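Local atomic coordinates of C alpha-dehydrogenase (Sphingobium sp. SYK-6, PDB entry 4YAG), a protein that binds NADH and acts as a short-chain dehydrogenase/reductase, a C alpha-dehydrogenase of the bacterial pathway that cleaves lignin beta-aryl ethers. Residues A[6-11]-A[30-35]; A[97-102]-A[210-215]; A[146-151]-A[261-266]; A[168-173]-A[246-251]. One frame throughout, in Å; residues are numbered along the deposited sequence.

Contact 1 of 4, residues A[6-11]-A[30-35]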
# COMPACT_ATOMS: atom_id res chain seq x y z
N THR A 6 13.64 -26.12 12.84
CA THR A 6 13.02 -25.51 11.66
C THR A 6 14.07 -24.86 10.81
O THR A 6 15.23 -24.72 11.23
CB THR A 6 12.01 -24.39 11.99
OG1 THR A 6 12.67 -23.32 12.68
CG2 THR A 6 10.83 -24.91 12.81
N THR A 7 13.66 -24.46 9.61
CA THR A 7 14.49 -23.57 8.79
C THR A 7 13.76 -22.25 8.58
O THR A 7 12.55 -22.22 8.28
CB THR A 7 14.78 -24.19 7.43
OG1 THR A 7 15.58 -25.37 7.60
CG2 THR A 7 15.49 -23.19 6.51
N ALA A 8 14.50 -21.16 8.77
CA ALA A 8 13.98 -19.81 8.61
C ALA A 8 14.65 -19.15 7.41
O ALA A 8 15.88 -19.14 7.31
CB ALA A 8 14.23 -18.98 9.87
N PHE A 9 13.84 -18.63 6.49
CA PHE A 9 14.31 -17.87 5.35
C PHE A 9 14.09 -16.40 5.67
O PHE A 9 12.93 -15.97 5.88
CB PHE A 9 13.51 -18.28 4.12
CG PHE A 9 13.92 -17.58 2.84
CD1 PHE A 9 13.31 -16.42 2.45
CD2 PHE A 9 14.92 -18.09 2.06
CE1 PHE A 9 13.69 -15.78 1.28
CE2 PHE A 9 15.32 -17.46 0.89
CZ PHE A 9 14.70 -16.32 0.49
N ILE A 10 15.17 -15.64 5.71
CA ILE A 10 15.13 -14.26 6.18
C ILE A 10 15.65 -13.30 5.12
O ILE A 10 16.84 -13.28 4.81
CB ILE A 10 15.97 -14.07 7.46
CG1 ILE A 10 15.64 -15.17 8.48
CG2 ILE A 10 15.79 -12.68 8.05
CD1 ILE A 10 16.48 -15.10 9.72
N THR A 11 14.76 -12.49 4.57
CA THR A 11 15.21 -11.47 3.63
C THR A 11 15.77 -10.28 4.40
O THR A 11 15.32 -9.95 5.49
CB THR A 11 14.12 -11.02 2.68
OG1 THR A 11 13.18 -10.22 3.41
CG2 THR A 11 13.45 -12.20 2.02
N ALA A 30 16.81 -22.92 15.15
CA ALA A 30 16.53 -22.88 13.72
C ALA A 30 17.81 -22.90 12.91
O ALA A 30 18.85 -22.39 13.34
CB ALA A 30 15.75 -21.62 13.37
N ARG A 31 17.72 -23.47 11.72
CA ARG A 31 18.72 -23.28 10.68
C ARG A 31 18.28 -22.11 9.84
O ARG A 31 17.09 -21.80 9.77
CB ARG A 31 18.88 -24.52 9.81
CG ARG A 31 19.23 -25.75 10.62
CD ARG A 31 19.46 -26.98 9.75
NE ARG A 31 20.79 -26.96 9.14
CZ ARG A 31 21.07 -27.51 7.96
NH1 ARG A 31 20.12 -28.12 7.26
NH2 ARG A 31 22.30 -27.46 7.46
N LEU A 32 19.24 -21.46 9.18
CA LEU A 32 18.97 -20.19 8.52
C LEU A 32 19.32 -20.17 7.04
O LEU A 32 20.34 -20.71 6.63
CB LEU A 32 19.79 -19.07 9.17
CG LEU A 32 19.64 -18.89 10.68
CD1 LEU A 32 20.65 -17.84 11.13
CD2 LEU A 32 18.22 -18.51 11.03
N VAL A 33 18.48 -19.48 6.27
CA VAL A 33 18.85 -19.03 4.95
C VAL A 33 18.71 -17.52 4.96
O VAL A 33 17.61 -16.98 5.20
CB VAL A 33 17.95 -19.64 3.86
CG1 VAL A 33 18.26 -19.05 2.50
CG2 VAL A 33 18.10 -21.12 3.85
N LEU A 34 19.83 -16.84 4.75
CA LEU A 34 19.86 -15.38 4.70
C LEU A 34 19.88 -14.94 3.24
O LEU A 34 20.77 -15.32 2.49
CB LEU A 34 21.08 -14.83 5.44
CG LEU A 34 21.31 -15.38 6.84
CD1 LEU A 34 22.53 -14.75 7.46
CD2 LEU A 34 20.11 -15.18 7.74
N ALA A 35 18.88 -14.16 2.85
CA ALA A 35 18.74 -13.70 1.48
C ALA A 35 18.91 -12.17 1.50
O ALA A 35 18.28 -11.47 2.27
CB ALA A 35 17.37 -14.08 0.92
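Thr7 to Thr11 pairs in parallel with Arg31 to Ala35, residue for residue, the two strand axes 4.7 Å apart and their directions differing by 18°. The bonding zigzags as parallel strands require: Arg31 N gives to Thr6 O and Arg31 O takes from Ala8 N, then Val33 likewise gives its N to Ala8 O and takes Ile10 N on its O. Ala35 N reaches Ile10 O at 3.0 Å to close the ladder. Side chains alternate between the two faces of the sheet. On one, Phe9 CD2 rests 3.5 Å from Val33 CG1, and its ring tip CZ lies 3.5 Å from Ala35 CB. CG of Phe9 is anti to the backbone N (chi1 -179°), beside the carbonyl carbon; the ring beyond it meets both neighbours obliquely, and the small methyl of Ala35 leaves room for it. An alanine in place of Phe9 would probably open a gap over Val33 and Ala35 and deprive Phe126 of its aromatic partner. These strands and helix 16-27 between them form the first beta-alpha-beta unit of the Rossmann fold, and that helix packs against the other face. There Ile10 CD1 sits 4.0 Å from Leu32 CD2 and 4.1 Å from Leu34 CD2; branched aliphatic side chains suit this buried face, where all three touch Ala22 of the helix. Small Ala8 stands beside Leu32. Thr11, at the strand end near the bound NADH, uses OG1 to hold the backbone N atoms of Asn91 and Ala92, two residues that bind the cofactor.

Contact 2 of 4, residues A[97-102]-A[210-215]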
# COMPACT_ATOMS: atom_id res chain seq x y z
N SER A 97 13.03 7.94 1.14
CA SER A 97 12.57 9.27 1.54
C SER A 97 13.34 10.38 0.88
O SER A 97 14.49 10.21 0.44
CB SER A 97 12.65 9.41 3.06
OG SER A 97 11.80 8.46 3.70
N GLY A 98 12.71 11.55 0.83
CA GLY A 98 13.34 12.73 0.28
C GLY A 98 12.28 13.78 0.03
O GLY A 98 11.07 13.52 0.18
N PRO A 99 12.71 14.96 -0.40
CA PRO A 99 11.76 16.05 -0.64
C PRO A 99 10.68 15.60 -1.63
O PRO A 99 10.99 15.09 -2.71
CB PRO A 99 12.64 17.15 -1.22
CG PRO A 99 14.00 16.87 -0.66
CD PRO A 99 14.10 15.38 -0.65
N PHE A 100 9.41 15.78 -1.28
CA PHE A 100 8.35 15.12 -2.04
C PHE A 100 8.32 15.58 -3.49
O PHE A 100 8.07 14.79 -4.40
CB PHE A 100 6.98 15.37 -1.40
CG PHE A 100 5.85 14.67 -2.11
CD1 PHE A 100 5.56 13.36 -1.82
CD2 PHE A 100 5.10 15.31 -3.07
CE1 PHE A 100 4.53 12.70 -2.47
CE2 PHE A 100 4.07 14.66 -3.72
CZ PHE A 100 3.79 13.36 -3.43
N LYS A 101 8.57 16.86 -3.72
CA LYS A 101 8.50 17.39 -5.08
C LYS A 101 9.66 16.90 -5.95
O LYS A 101 9.63 17.07 -7.17
CB LYS A 101 8.45 18.91 -5.04
CG LYS A 101 7.25 19.46 -4.29
CD LYS A 101 7.14 20.97 -4.41
CE LYS A 101 8.31 21.70 -3.81
NZ LYS A 101 8.42 21.53 -2.33
N ASP A 102 10.66 16.31 -5.33
CA ASP A 102 11.83 15.79 -6.06
C ASP A 102 11.60 14.33 -6.48
O ASP A 102 12.23 13.84 -7.40
CB ASP A 102 13.10 15.84 -5.20
CG ASP A 102 13.66 17.24 -5.02
OD1 ASP A 102 13.21 18.16 -5.71
OD2 ASP A 102 14.57 17.39 -4.18
N SER A 210 15.94 8.71 -11.03
CA SER A 210 15.61 9.01 -9.64
C SER A 210 15.81 10.50 -9.39
O SER A 210 16.70 11.14 -9.98
CB SER A 210 16.50 8.21 -8.69
OG SER A 210 16.33 8.63 -7.35
N GLY A 211 14.99 11.07 -8.52
CA GLY A 211 15.20 12.44 -8.11
C GLY A 211 15.85 12.60 -6.74
O GLY A 211 15.97 13.71 -6.26
N LEU A 212 16.26 11.49 -6.13
CA LEU A 212 16.64 11.49 -4.71
C LEU A 212 18.10 11.07 -4.47
O LEU A 212 18.46 10.74 -3.34
CB LEU A 212 15.71 10.57 -3.93
CG LEU A 212 14.25 11.01 -3.96
CD1 LEU A 212 13.36 10.02 -3.24
CD2 LEU A 212 14.09 12.41 -3.37
N ALA A 213 18.93 11.07 -5.49
CA ALA A 213 20.32 10.66 -5.30
C ALA A 213 21.00 11.53 -4.24
O ALA A 213 21.77 11.02 -3.42
CB ALA A 213 21.08 10.74 -6.60
N GLU A 214 20.72 12.83 -4.24
CA GLU A 214 21.35 13.73 -3.29
C GLU A 214 20.93 13.37 -1.87
O GLU A 214 21.75 13.36 -0.94
CB GLU A 214 21.01 15.19 -3.60
CG GLU A 214 21.64 16.19 -2.63
CD GLU A 214 21.35 17.64 -3.00
OE1 GLU A 214 20.79 17.90 -4.09
OE2 GLU A 214 21.69 18.53 -2.18
N THR A 215 19.65 13.04 -1.70
CA THR A 215 19.15 12.64 -0.39
C THR A 215 19.82 11.36 0.07
O THR A 215 20.20 11.23 1.23
CB THR A 215 17.62 12.49 -0.40
OG1 THR A 215 17.04 13.77 -0.67
CG2 THR A 215 17.13 11.99 0.93
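Leu212 and Thr215 press from one loop and helix start onto the backbone of Ser97 to Pro99 and the side of Asp102. The two methyls of Leu212 divide the work: CD1 faces Ser97 O, while CD2 sits 3.7 Å from Gly98 CA and 4.0 Å from both Pro99 CD and Asp102 CB. Thr215 brings CG2 to 3.2 Å from Ser97 O, a tight approach, and OG1 to 3.4 Å from Pro99 CD. Its CG2 stands anti to the backbone N and OG1 beside that N (chi1 -64°), which turns both branches to the loop. Glycines are needed on each side: a CB on Gly98 would run into Leu212 CD2, and one on Gly211 would strike Asp102 O, which instead receives a CA-H...O contact from Gly211 CA at 3.4 Å. An alanine at Leu212 would probably leave a gap beside Gly98, Pro99 and Asp102 and let the loop shift. Further out, an ST turn, Ser210 OG accepting from Leu212 N at 3.1 Å, shapes the approach to the helix, and Asp107 holds both Ser210 OG and Gly211 N. On the loop's far side Lys101 makes a salt bridge to Glu178 of the second subunit, and Ser97 touches Tyr158, an NADH-binding residue. The contact depends on a close fit of methyls and glycine backbone rather than on directed polar bonds, so its specificity lies in shape.

Contact 3 of 4, residues A[146-151]-A[261-266]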
# COMPACT_ATOMS: atom_id res chain seq x y z
N ALA A 146 6.10 3.85 11.23
CA ALA A 146 5.82 4.89 10.23
C ALA A 146 4.63 4.53 9.33
O ALA A 146 4.13 5.36 8.57
CB ALA A 146 7.04 5.16 9.38
N GLY A 147 4.18 3.28 9.39
CA GLY A 147 3.01 2.86 8.66
C GLY A 147 1.74 3.10 9.45
O GLY A 147 0.66 2.87 8.92
N LEU A 148 1.88 3.59 10.67
CA LEU A 148 0.75 3.75 11.58
C LEU A 148 0.59 5.18 12.10
O LEU A 148 -0.51 5.73 12.08
CB LEU A 148 0.94 2.80 12.77
CG LEU A 148 -0.27 2.24 13.46
CD1 LEU A 148 -1.10 1.43 12.45
CD2 LEU A 148 0.20 1.37 14.63
N THR A 149 1.66 5.78 12.59
CA THR A 149 1.62 7.14 13.10
C THR A 149 1.72 8.13 11.95
O THR A 149 2.34 7.84 10.93
CB THR A 149 2.76 7.37 14.12
OG1 THR A 149 2.45 8.49 14.96
CG2 THR A 149 4.09 7.57 13.44
N PRO A 150 1.09 9.31 12.08
CA PRO A 150 1.13 10.21 10.92
C PRO A 150 2.55 10.64 10.55
O PRO A 150 3.33 10.97 11.43
CB PRO A 150 0.33 11.41 11.40
CG PRO A 150 -0.66 10.81 12.37
CD PRO A 150 0.14 9.77 13.11
N MET A 151 2.83 10.66 9.25
CA MET A 151 4.15 10.99 8.75
C MET A 151 4.07 12.17 7.80
O MET A 151 3.03 12.40 7.17
CB MET A 151 4.74 9.79 8.02
CG MET A 151 4.94 8.57 8.92
SD MET A 151 6.20 8.81 10.22
CE MET A 151 7.69 8.86 9.24
N ALA A 261 -4.12 10.01 18.51
CA ALA A 261 -4.72 11.22 17.94
C ALA A 261 -5.18 10.96 16.51
O ALA A 261 -6.22 11.44 16.09
CB ALA A 261 -3.74 12.40 18.00
N ARG A 262 -4.38 10.21 15.74
CA ARG A 262 -4.78 9.80 14.39
C ARG A 262 -6.05 8.95 14.43
O ARG A 262 -7.01 9.18 13.69
CB ARG A 262 -3.65 9.00 13.72
CG ARG A 262 -3.96 8.59 12.30
CD ARG A 262 -3.01 7.56 11.74
NE ARG A 262 -3.52 7.16 10.44
CZ ARG A 262 -3.48 5.94 9.93
NH1 ARG A 262 -2.86 4.95 10.56
NH2 ARG A 262 -4.04 5.72 8.75
N PHE A 263 -6.03 7.94 15.30
CA PHE A 263 -7.17 7.03 15.43
C PHE A 263 -8.44 7.80 15.83
O PHE A 263 -9.52 7.57 15.29
CB PHE A 263 -6.87 5.96 16.48
CG PHE A 263 -5.72 5.06 16.12
CD1 PHE A 263 -5.29 4.91 14.80
CD2 PHE A 263 -5.08 4.32 17.11
CE1 PHE A 263 -4.23 4.08 14.50
CE2 PHE A 263 -4.03 3.48 16.80
CZ PHE A 263 -3.61 3.36 15.50
N GLN A 264 -8.32 8.72 16.78
CA GLN A 264 -9.47 9.54 17.13
C GLN A 264 -9.99 10.38 15.98
O GLN A 264 -11.20 10.51 15.81
CB GLN A 264 -9.14 10.42 18.32
CG GLN A 264 -9.07 9.60 19.58
CD GLN A 264 -10.41 8.95 19.89
OE1 GLN A 264 -11.45 9.59 19.80
NE2 GLN A 264 -10.39 7.65 20.21
N ALA A 265 -9.10 10.95 15.17
CA ALA A 265 -9.53 11.74 14.03
C ALA A 265 -10.25 10.86 13.00
O ALA A 265 -11.27 11.26 12.44
CB ALA A 265 -8.36 12.48 13.40
N LEU A 266 -9.76 9.64 12.81
CA LEU A 266 -10.44 8.69 11.93
C LEU A 266 -11.83 8.35 12.47
O LEU A 266 -12.82 8.37 11.75
CB LEU A 266 -9.58 7.43 11.75
CG LEU A 266 -8.29 7.61 10.93
CD1 LEU A 266 -7.32 6.48 11.16
CD2 LEU A 266 -8.62 7.74 9.45
O HOH W 1 -2.01 2.53 8.80
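Pro150 and Arg262 bring the two backbones nearest, their CA atoms 6.9 Å apart, where the loop after strand 137-142 passes the side of helix 256-268. Arg262 carries the contact. Its CG lies anti to the backbone N (chi1 -177°) and the chain stays extended as far as NE, so a long apolar stem reaches over the loop before the charged end begins. Pro150 CG rests 3.7 Å from Arg262 CB on this stem, a rigid ring well suited to packing on methylenes. At the tip, Arg262 NH1 donates to Leu148 O at 2.9 Å; it meets a lone pair in the carbonyl plane, but the bond is bent, 136° at the hydrogen, and the oxygen lies 31° out of the guanidinium plane. A water extends the grip: it accepts from Arg262 NH1 at 3.1 Å and donates to Gly147 O at 2.7 Å. NH1 thus serves Leu148 O directly and Gly147 O through the water. Leu148 also sends CG to the edge of the Phe263 ring, 4.1 Å from CZ, the two side chains crossing at about a right angle. Arg262 NE makes its salt bridge with Glu170 of the second subunit, and the Phe263 ring stacks on Phe263 of that same chain. The loop, which touches helix 156-177 through Leu148 and Ile166, is thereby held between that helix, the C-terminal helix 256-268 and the partner subunit.

Contact 4 of 4, residues A[168-173]-A[246-251]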
# COMPACT_ATOMS: atom_id res chain seq x y z
N LEU A 168 -1.78 -5.90 4.79
CA LEU A 168 -1.50 -7.18 4.13
C LEU A 168 -1.43 -8.29 5.16
O LEU A 168 -2.03 -9.36 4.99
CB LEU A 168 -0.18 -7.06 3.36
CG LEU A 168 0.43 -8.35 2.81
CD1 LEU A 168 -0.48 -8.91 1.71
CD2 LEU A 168 1.83 -8.13 2.31
N THR A 169 -0.68 -8.05 6.22
CA THR A 169 -0.44 -9.09 7.21
C THR A 169 -1.74 -9.44 7.93
O THR A 169 -2.06 -10.61 8.15
CB THR A 169 0.62 -8.66 8.22
OG1 THR A 169 1.80 -8.23 7.54
CG2 THR A 169 0.96 -9.82 9.14
N GLU A 170 -2.53 -8.43 8.29
CA GLU A 170 -3.80 -8.67 8.93
C GLU A 170 -4.73 -9.51 8.05
O GLU A 170 -5.40 -10.46 8.50
CB GLU A 170 -4.50 -7.33 9.21
CG GLU A 170 -3.82 -6.45 10.21
CD GLU A 170 -4.42 -5.04 10.27
OE1 GLU A 170 -5.18 -4.67 9.34
OE2 GLU A 170 -4.14 -4.32 11.26
N THR A 171 -4.78 -9.17 6.77
CA THR A 171 -5.74 -9.81 5.89
C THR A 171 -5.38 -11.25 5.57
O THR A 171 -6.28 -12.07 5.41
CB THR A 171 -5.94 -9.01 4.59
OG1 THR A 171 -4.73 -9.03 3.79
CG2 THR A 171 -6.35 -7.59 4.93
N ILE A 172 -4.09 -11.57 5.47
CA ILE A 172 -3.72 -12.94 5.13
C ILE A 172 -3.88 -13.92 6.30
O ILE A 172 -3.82 -15.12 6.09
CB ILE A 172 -2.28 -13.07 4.57
CG1 ILE A 172 -1.25 -12.75 5.65
CG2 ILE A 172 -2.10 -12.21 3.32
CD1 ILE A 172 0.19 -12.93 5.20
N ARG A 173 -4.10 -13.41 7.51
CA ARG A 173 -4.07 -14.26 8.69
C ARG A 173 -5.00 -15.47 8.57
O ARG A 173 -4.63 -16.61 8.85
CB ARG A 173 -4.38 -13.46 9.97
CG ARG A 173 -4.16 -14.22 11.26
CD ARG A 173 -4.48 -13.36 12.47
NE ARG A 173 -3.69 -13.79 13.61
CZ ARG A 173 -3.92 -13.47 14.87
NH1 ARG A 173 -4.96 -12.71 15.21
NH2 ARG A 173 -3.10 -13.94 15.80
N LYS A 246 1.66 -14.14 17.82
CA LYS A 246 1.19 -12.79 18.06
C LYS A 246 1.09 -12.01 16.76
O LYS A 246 2.07 -11.87 16.03
CB LYS A 246 2.18 -12.06 18.95
CG LYS A 246 2.38 -12.64 20.31
CD LYS A 246 3.49 -11.82 20.96
CE LYS A 246 3.71 -12.11 22.38
NZ LYS A 246 4.68 -11.11 22.87
N LEU A 247 -0.07 -11.42 16.48
CA LEU A 247 -0.24 -10.70 15.23
C LEU A 247 0.60 -9.42 15.12
O LEU A 247 1.16 -9.14 14.06
CB LEU A 247 -1.72 -10.37 15.02
CG LEU A 247 -2.10 -9.58 13.77
CD1 LEU A 247 -1.64 -10.31 12.51
CD2 LEU A 247 -3.59 -9.34 13.78
N TYR A 248 0.66 -8.67 16.21
CA TYR A 248 1.34 -7.39 16.21
C TYR A 248 2.50 -7.35 17.18
O TYR A 248 2.36 -7.76 18.34
CB TYR A 248 0.37 -6.29 16.63
CG TYR A 248 -0.86 -6.12 15.79
CD1 TYR A 248 -0.78 -5.86 14.43
CD2 TYR A 248 -2.11 -6.14 16.38
CE1 TYR A 248 -1.91 -5.67 13.68
CE2 TYR A 248 -3.24 -5.96 15.64
CZ TYR A 248 -3.15 -5.70 14.30
OH TYR A 248 -4.30 -5.50 13.57
N VAL A 249 3.62 -6.83 16.71
CA VAL A 249 4.75 -6.55 17.58
C VAL A 249 5.24 -5.14 17.28
O VAL A 249 5.58 -4.85 16.14
CB VAL A 249 5.92 -7.52 17.34
CG1 VAL A 249 7.14 -7.10 18.18
CG2 VAL A 249 5.52 -8.95 17.65
N SER A 250 5.27 -4.29 18.31
CA SER A 250 5.85 -2.95 18.20
C SER A 250 7.02 -2.87 19.15
O SER A 250 6.96 -3.36 20.27
CB SER A 250 4.84 -1.85 18.54
OG SER A 250 3.73 -1.87 17.65
N THR A 251 8.10 -2.24 18.72
CA THR A 251 9.31 -2.22 19.53
C THR A 251 9.40 -1.03 20.49
O THR A 251 10.17 -1.07 21.46
CB THR A 251 10.58 -2.20 18.65
OG1 THR A 251 10.63 -0.98 17.93
CG2 THR A 251 10.60 -3.36 17.69
O HOH W 2 -2.44 -11.94 18.18
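Thr169 opens the contact from helix 156-177, its CG2 lying 4.3 Å from Leu247 CD1. A small beta-branched residue suits this buried place between helix and sheet, where it also touches Val183 and Val185 of strand 181-187, with OG1 turned to Val165 O and Asn141 instead. Glu170 comes next, accepting the direct hydrogen bond of the contact: Tyr248 OH donates to Glu170 OE2 at 2.6 Å. The oxygen is met from above the carboxylate plane, which stands 72° from the plane of the phenol ring, and OE2 lies near the ring plane at its edge. OE2 has a second mate, Arg262 of the second subunit, so a carboxylate set between a hydroxyl and a guanidinium is likely to stay ionised. A turn later Arg173, its CG anti to the backbone N (chi1 -171°) and its chain extended to NE, lays one face of its guanidinium on Leu247. Leu247 CB sits over the centre, 3.8 Å from Arg173 CZ, and CD2 is 3.9 Å from Arg173 NH1. Leu247 CG lies over the centre of one face of the Tyr248 ring, so this leucine joins both flat groups, as a bulky apolar residue can. A water accepts from Leu247 N at 3.0 Å and, weakly, from Arg173 NH2. Helix 156-177, which carries Tyr158 and Lys162 in the family's Tyr-x-x-x-Lys pattern, thus packs on the start of strand 248-250, the outermost of the parallel Rossmann sheet within this chain, where the second subunit joins in, as is common in short-chain dehydrogenase dimers.

Overall arrangement
From the N terminus, contact 1 closes first: it completes the short beta-alpha-beta crossover through helix 16-27 between two neighbouring strands before any other contact opens, on the opposite side of the chain's centre from contacts 2 and 3. Contact 2 then opens at 97-102 and spans more than a hundred residues to 210-215. Contact 3 opens within that span and closes beyond it at 261-266, so the two cross. Contact 4 also crosses contact 2 but lies wholly within the span of contact 3. It reaches the same sheet as contact 1. Together they tie the first beta-alpha-beta unit, the loops near the NADH-binding residues, and the C-terminal strand and helix into one subunit; contacts 2, 3 and 4 also meet the second subunit.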